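Local coordinates for galactose-binding-like protein (Bacteroides thetaiotaomicron, PDB 7M1B), which is a SusE-like protein with a galactose-binding-like domain that probably binds carbohydrate, in a family with a potential degradative capacity, at residues A[257-262]-A[354-359]; A[311-316]-A[350-355]. All coordinates share one frame; numbering follows the deposited sequence.

Overall arrangement
Both contacts lie in the galactose-binding-like domain, their centres about 9 Å apart, and both end on strand 352-362. In chain order come 257-262, 311-316 and 350-355, the last overlapped by 354-359. Contact 1 pairs 257-262, from strand 256-274, with 354-359 as antiparallel neighbours in one sheet. Contact 2 sets 311-316 against 350-355, where the chain turns a corner at Arg353 before it enters that pairing. Strand 292-297 stands between 311-317 and 352-362 and pairs with both. Tyr354 and Ile355 belong to both segment pairs, but of these only Ile355 touches 311-316, and a salt bridge from Arg353 to Asp261 ties the corner to strand 256-274. One strand thus pairs with 256-274 while its Ile355 also meets Leu313.

Contact 1: residues A[257-262]-A[354-359]; sequences WFTFDM and YIRFKI
Arg356 reaches across to Thr259, its NE donating to Thr259 OG1 at 2.9 Å with the oxygen in the guanidinium plane and the bond nearly straight at 172°. The side chain, extended from CG to NE, also brings the guanidinium beside the Trp257 indole, whose CD1 lies over one face; the two planes are 50° apart. Asp218 and Asn217 add to this polar group: Asp218 accepts from Thr259 and forms a salt bridge with Arg356, Asn217 takes the indole N-H, and Gly305 O bonds to Arg356 NH1. At the other end, water 1 donates to Asp261 OD2 at 2.9 Å and bonds to Tyr354 OH, joining two side chains that run alongside each other, while Asp261 OD1 is engaged by Gly263 N and Arg353.

Between these ends the backbones form two reciprocal antiparallel pairs. Phe260 and Ile355 exchange bonds of 2.9 Å, from Phe260 N to Ile355 O and from Ile355 N to Phe260 O, while Phe258 and Phe357 make a longer, more bent pair.

The other sheet face is apolar. Phe260 has CG between its backbone N and carbonyl carbon (chi1 54°), which lays the ring beside Ile355, whose CB makes a CH-pi contact over one face at 3.9 Å from the centroid. Phe357 CB does likewise over Phe258, but the two rings, nearly parallel, are slid apart with centroids 5.4 Å from each other and barely overlap. Phe357 CE1 instead meets the edge of Phe260, and Met262 CG packs on Ile355 CG1 at 3.6 Å.

Leu374 and Phe376 of strand 370-380 pack against this apolar face, Val294 of strand 292-297 touches Ile355 and Phe357, and strand 211-212 pairs with strand 256-274, adding to the antiparallel sheet of the galactose-binding-like domain.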
loop_
_atom_site.group_PDB
_atom_site.type_symbol
_atom_site.label_atom_id
_atom_site.label_comp_id
_atom_site.label_asym_id
_atom_site.label_seq_id
_atom_site.Cartn_x
_atom_site.Cartn_y
_atom_site.Cartn_z
ATOM N N TRP A 257 -8.090 10.629 9.673
ATOM C CA TRP A 257 -7.256 10.447 8.481
ATOM C C TRP A 257 -6.520 11.778 8.185
ATOM O O TRP A 257 -7.022 12.893 8.468
ATOM C CB TRP A 257 -8.115 9.999 7.260
ATOM C CG TRP A 257 -9.367 10.815 7.067
ATOM C CD1 TRP A 257 -9.521 11.991 6.386
ATOM C CD2 TRP A 257 -10.665 10.442 7.537
ATOM N NE1 TRP A 257 -10.826 12.442 6.451
ATOM C CE2 TRP A 257 -11.562 11.469 7.122
ATOM C CE3 TRP A 257 -11.146 9.343 8.290
ATOM C CZ2 TRP A 257 -12.930 11.444 7.454
ATOM C CZ3 TRP A 257 -12.508 9.323 8.601
ATOM C CH2 TRP A 257 -13.391 10.343 8.163
ATOM N N PHE A 258 -5.419 11.651 7.452
ATOM C CA PHE A 258 -4.749 12.788 6.851
ATOM C C PHE A 258 -4.440 12.462 5.389
ATOM O O PHE A 258 -4.512 11.306 4.977
ATOM C CB PHE A 258 -3.489 13.267 7.597
ATOM C CG PHE A 258 -2.397 12.219 7.730
ATOM C CD1 PHE A 258 -1.685 11.793 6.642
ATOM C CD2 PHE A 258 -2.092 11.639 8.952
ATOM C CE1 PHE A 258 -0.684 10.833 6.763
ATOM C CE2 PHE A 258 -1.084 10.700 9.090
ATOM C CZ PHE A 258 -0.390 10.266 7.987
ATOM N N THR A 259 -4.185 13.535 4.618
ATOM C CA THR A 259 -4.111 13.482 3.160
ATOM C C THR A 259 -2.860 14.179 2.677
ATOM O O THR A 259 -2.558 15.305 3.111
ATOM C CB THR A 259 -5.316 14.165 2.448
ATOM O OG1 THR A 259 -6.519 13.718 3.095
ATOM C CG2 THR A 259 -5.337 13.886 0.968
ATOM N N PHE A 260 -2.137 13.512 1.744
ATOM C CA PHE A 260 -1.019 14.244 1.150
ATOM C C PHE A 260 -0.953 13.949 -0.360
ATOM O O PHE A 260 -1.669 13.073 -0.866
ATOM C CB PHE A 260 0.333 13.883 1.795
ATOM C CG PHE A 260 0.721 12.434 1.848
ATOM C CD1 PHE A 260 1.425 11.902 0.780
ATOM C CD2 PHE A 260 0.347 11.614 2.912
ATOM C CE1 PHE A 260 1.874 10.574 0.865
ATOM C CE2 PHE A 260 0.768 10.289 2.969
ATOM C CZ PHE A 260 1.542 9.759 1.944
ATOM N N ASP A 261 -0.189 14.765 -1.061
ATOM C CA ASP A 261 -0.021 14.645 -2.516
ATOM C C ASP A 261 1.390 14.092 -2.724
ATOM O O ASP A 261 2.392 14.775 -2.395
ATOM C CB ASP A 261 -0.258 16.041 -3.133
ATOM C CG ASP A 261 -0.118 16.130 -4.637
ATOM O OD1 ASP A 261 0.116 15.076 -5.227
ATOM O OD2 ASP A 261 -0.130 17.291 -5.183
ATOM N N MET A 262 1.531 13.033 -3.467
ATOM C CA MET A 262 2.849 12.500 -3.841
ATOM C C MET A 262 3.556 13.391 -4.892
ATOM O O MET A 262 4.764 13.308 -5.052
ATOM C CB MET A 262 2.759 11.082 -4.384
ATOM C CG MET A 262 2.220 10.076 -3.272
ATOM S SD MET A 262 2.652 8.375 -3.769
ATOM C CE MET A 262 1.600 8.239 -5.212
ATOM N N TYR A 354 -2.728 11.019 -5.011
ATOM C CA TYR A 354 -3.119 11.501 -3.707
ATOM C C TYR A 354 -3.262 10.345 -2.756
ATOM O O TYR A 354 -3.838 9.322 -3.134
ATOM C CB TYR A 354 -4.361 12.397 -3.777
ATOM C CG TYR A 354 -4.250 13.528 -4.754
ATOM C CD1 TYR A 354 -3.583 14.726 -4.398
ATOM C CD2 TYR A 354 -4.586 13.357 -6.096
ATOM C CE1 TYR A 354 -3.417 15.758 -5.320
ATOM C CE2 TYR A 354 -4.327 14.337 -7.058
ATOM C CZ TYR A 354 -3.711 15.524 -6.667
ATOM O OH TYR A 354 -3.520 16.535 -7.585
ATOM N N ILE A 355 -2.832 10.514 -1.503
ATOM C CA ILE A 355 -2.782 9.410 -0.545
ATOM C C ILE A 355 -3.469 9.829 0.748
ATOM O O ILE A 355 -3.203 10.897 1.255
ATOM C CB ILE A 355 -1.316 8.940 -0.270
ATOM C CG1 ILE A 355 -0.540 8.519 -1.533
ATOM C CG2 ILE A 355 -1.248 7.875 0.788
ATOM C CD1 ILE A 355 -1.169 7.297 -2.174
ATOM N N ARG A 356 -4.226 8.897 1.346
ATOM C CA ARG A 356 -4.718 9.092 2.705
ATOM C C ARG A 356 -4.268 7.942 3.595
ATOM O O ARG A 356 -4.270 6.756 3.173
ATOM C CB ARG A 356 -6.241 9.142 2.722
ATOM C CG ARG A 356 -6.801 10.533 2.465
ATOM C CD ARG A 356 -8.299 10.552 2.368
ATOM N NE ARG A 356 -8.701 11.918 2.704
ATOM C CZ ARG A 356 -9.960 12.292 2.891
ATOM N NH1 ARG A 356 -10.976 11.440 2.563
ATOM N NH2 ARG A 356 -10.297 13.489 3.287
ATOM N N PHE A 357 -3.923 8.288 4.847
ATOM C CA PHE A 357 -3.790 7.306 5.911
ATOM C C PHE A 357 -5.015 7.427 6.800
ATOM O O PHE A 357 -5.305 8.468 7.340
ATOM C CB PHE A 357 -2.521 7.592 6.732
ATOM C CG PHE A 357 -1.276 6.979 6.148
ATOM C CD1 PHE A 357 -0.942 7.231 4.830
ATOM C CD2 PHE A 357 -0.362 6.315 6.944
ATOM C CE1 PHE A 357 0.203 6.648 4.267
ATOM C CE2 PHE A 357 0.768 5.695 6.399
ATOM C CZ PHE A 357 1.061 5.915 5.065
ATOM N N LYS A 358 -5.832 6.332 6.788
ATOM C CA LYS A 358 -6.989 6.248 7.654
ATOM C C LYS A 358 -6.561 5.477 8.890
ATOM O O LYS A 358 -6.326 4.250 8.836
ATOM C CB LYS A 358 -8.123 5.519 6.913
ATOM C CG LYS A 358 -9.431 5.466 7.709
ATOM C CD LYS A 358 -10.539 4.683 6.901
ATOM C CE LYS A 358 -12.047 4.993 7.411
ATOM N NZ LYS A 358 -13.103 4.359 6.478
ATOM N N ILE A 359 -6.422 6.210 9.999
ATOM C CA ILE A 359 -5.844 5.623 11.201
ATOM C C ILE A 359 -6.997 4.977 11.977
ATOM O O ILE A 359 -7.935 5.692 12.367
ATOM C CB ILE A 359 -5.106 6.682 12.049
ATOM C CG1 ILE A 359 -4.068 7.494 11.250
ATOM C CG2 ILE A 359 -4.490 6.004 13.294
ATOM C CD1 ILE A 359 -3.038 6.616 10.605
HETATM O O HOH W 1 -2.137 18.667 -6.790
#

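Contact 2: residues A[311-316]-A[350-355]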
loop_
_atom_site.group_PDB
_atom_site.type_symbol
_atom_site.label_atom_id
_atom_site.label_comp_id
_atom_site.label_asym_id
_atom_site.label_seq_id
_atom_site.Cartn_x
_atom_site.Cartn_y
_atom_site.Cartn_z
ATOM N N THR A 311 -9.808 4.902 -3.413
ATOM C CA THR A 311 -9.652 3.446 -3.524
ATOM C C THR A 311 -8.733 2.974 -2.395
ATOM O O THR A 311 -7.685 3.620 -2.109
ATOM C CB THR A 311 -9.010 3.038 -4.870
ATOM O OG1 THR A 311 -9.866 3.517 -5.900
ATOM C CG2 THR A 311 -8.813 1.549 -5.008
ATOM N N LYS A 312 -9.097 1.884 -1.735
ATOM C CA LYS A 312 -8.234 1.334 -0.709
ATOM C C LYS A 312 -7.047 0.589 -1.330
ATOM O O LYS A 312 -7.195 -0.218 -2.289
ATOM C CB LYS A 312 -9.012 0.420 0.230
ATOM C CG LYS A 312 -8.242 0.097 1.503
ATOM C CD LYS A 312 -9.058 -0.699 2.502
ATOM C CE LYS A 312 -8.752 -2.159 2.442
ATOM N NZ LYS A 312 -9.488 -2.890 3.513
ATOM N N LEU A 313 -5.851 0.901 -0.776
ATOM C CA LEU A 313 -4.619 0.329 -1.316
ATOM C C LEU A 313 -3.900 -0.667 -0.402
ATOM O O LEU A 313 -3.084 -1.446 -0.928
ATOM C CB LEU A 313 -3.608 1.463 -1.588
ATOM C CG LEU A 313 -4.150 2.672 -2.350
ATOM C CD1 LEU A 313 -3.053 3.743 -2.485
ATOM C CD2 LEU A 313 -4.725 2.349 -3.750
ATOM N N ALA A 314 -4.096 -0.621 0.928
ATOM C CA ALA A 314 -3.346 -1.489 1.849
ATOM C C ALA A 314 -4.024 -1.441 3.204
ATOM O O ALA A 314 -4.642 -0.430 3.566
ATOM C CB ALA A 314 -1.918 -0.995 2.020
ATOM N N ASP A 315 -3.979 -2.606 3.881
ATOM C CA ASP A 315 -4.279 -2.703 5.300
ATOM C C ASP A 315 -2.940 -2.914 5.972
ATOM O O ASP A 315 -2.094 -3.737 5.508
ATOM C CB ASP A 315 -5.148 -3.928 5.582
ATOM C CG ASP A 315 -6.530 -3.818 4.973
ATOM O OD1 ASP A 315 -7.285 -2.885 5.335
ATOM O OD2 ASP A 315 -6.866 -4.720 4.219
ATOM N N CYS A 316 -2.756 -2.200 7.085
ATOM C CA CYS A 316 -1.441 -2.173 7.675
ATOM C C CYS A 316 -1.525 -2.319 9.182
ATOM O O CYS A 316 -2.361 -1.639 9.805
ATOM C CB CYS A 316 -0.745 -0.841 7.398
ATOM S SG CYS A 316 -0.584 -0.410 5.647
ATOM N N PRO A 350 -4.977 0.741 -8.718
ATOM C CA PRO A 350 -4.760 1.583 -9.883
ATOM C C PRO A 350 -3.534 2.446 -9.562
ATOM O O PRO A 350 -3.159 2.557 -8.382
ATOM C CB PRO A 350 -6.017 2.488 -9.911
ATOM C CG PRO A 350 -6.529 2.529 -8.488
ATOM C CD PRO A 350 -6.011 1.283 -7.807
ATOM N N PRO A 351 -2.949 3.140 -10.565
ATOM C CA PRO A 351 -1.959 4.192 -10.296
ATOM C C PRO A 351 -2.657 5.243 -9.450
ATOM O O PRO A 351 -3.836 5.515 -9.651
ATOM C CB PRO A 351 -1.706 4.788 -11.693
ATOM C CG PRO A 351 -1.991 3.616 -12.636
ATOM C CD PRO A 351 -3.234 3.007 -12.012
ATOM N N VAL A 352 -1.889 5.893 -8.565
ATOM C CA VAL A 352 -2.480 6.914 -7.673
ATOM C C VAL A 352 -1.462 8.055 -7.512
ATOM O O VAL A 352 -0.273 7.878 -7.841
ATOM C CB VAL A 352 -2.900 6.395 -6.281
ATOM C CG1 VAL A 352 -4.111 5.462 -6.395
ATOM C CG2 VAL A 352 -1.752 5.690 -5.591
ATOM N N ARG A 353 -1.967 9.211 -7.048
ATOM C CA ARG A 353 -1.106 10.376 -6.768
ATOM C C ARG A 353 -1.424 10.875 -5.357
ATOM O O ARG A 353 -0.476 11.254 -4.657
ATOM C CB ARG A 353 -1.431 11.493 -7.767
ATOM C CG ARG A 353 -0.743 12.808 -7.401
ATOM C CD ARG A 353 -0.827 13.839 -8.506
ATOM N NE ARG A 353 -0.231 15.091 -8.034
ATOM C CZ ARG A 353 0.242 16.077 -8.770
ATOM N NH1 ARG A 353 0.400 15.935 -10.098
ATOM N NH2 ARG A 353 0.732 17.119 -8.115
ATOM N N TYR A 354 -2.728 11.019 -5.011
ATOM C CA TYR A 354 -3.119 11.501 -3.707
ATOM C C TYR A 354 -3.262 10.345 -2.756
ATOM O O TYR A 354 -3.838 9.322 -3.134
ATOM C CB TYR A 354 -4.361 12.397 -3.777
ATOM C CG TYR A 354 -4.250 13.528 -4.754
ATOM C CD1 TYR A 354 -3.583 14.726 -4.398
ATOM C CD2 TYR A 354 -4.586 13.357 -6.096
ATOM C CE1 TYR A 354 -3.417 15.758 -5.320
ATOM C CE2 TYR A 354 -4.327 14.337 -7.058
ATOM C CZ TYR A 354 -3.711 15.524 -6.667
ATOM O OH TYR A 354 -3.520 16.535 -7.585
ATOM N N ILE A 355 -2.832 10.514 -1.503
ATOM C CA ILE A 355 -2.782 9.410 -0.545
ATOM C C ILE A 355 -3.469 9.829 0.748
ATOM O O ILE A 355 -3.203 10.897 1.255
ATOM C CB ILE A 355 -1.316 8.940 -0.270
ATOM C CG1 ILE A 355 -0.540 8.519 -1.533
ATOM C CG2 ILE A 355 -1.248 7.875 0.788
ATOM C CD1 ILE A 355 -1.169 7.297 -2.174
#
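Thr311 meets Pro350 tip to tip, its methyl CG2 4.0 Å from the ring carbon Pro350 CD. With CG2 anti to the backbone N, the methyl rather than the hydroxyl makes this approach.

Leu313 carries most of the contact. Its two methyls divide the work: CD1 touches Val352 CG2 at 3.9 Å and Ile355 CD1 at 4.0 Å, whereas CD2 turns to Val352 CG1 and, more loosely, Pro350 CD. Leucine and valine meet end to end; the isoleucine side chain crosses the leucine at about a right angle. Phe345 also packs against Leu313.

No hydrogen bond joins the two segments, whose backbones stay well apart, and every close approach is carbon to carbon. Strand 292-297 bridges them. Leu313 and Ala314 both face Val294 in a classic beta bulge, and Arg353 and Tyr354 form another opposite Arg297, where the chain turns its corner. Side chains meeting in this way, from strand 311-317 and from the loop and strand residues of 350-355, which are not paired with each other, are in keeping with the apolar interior of a galactose-binding-like beta-sandwich.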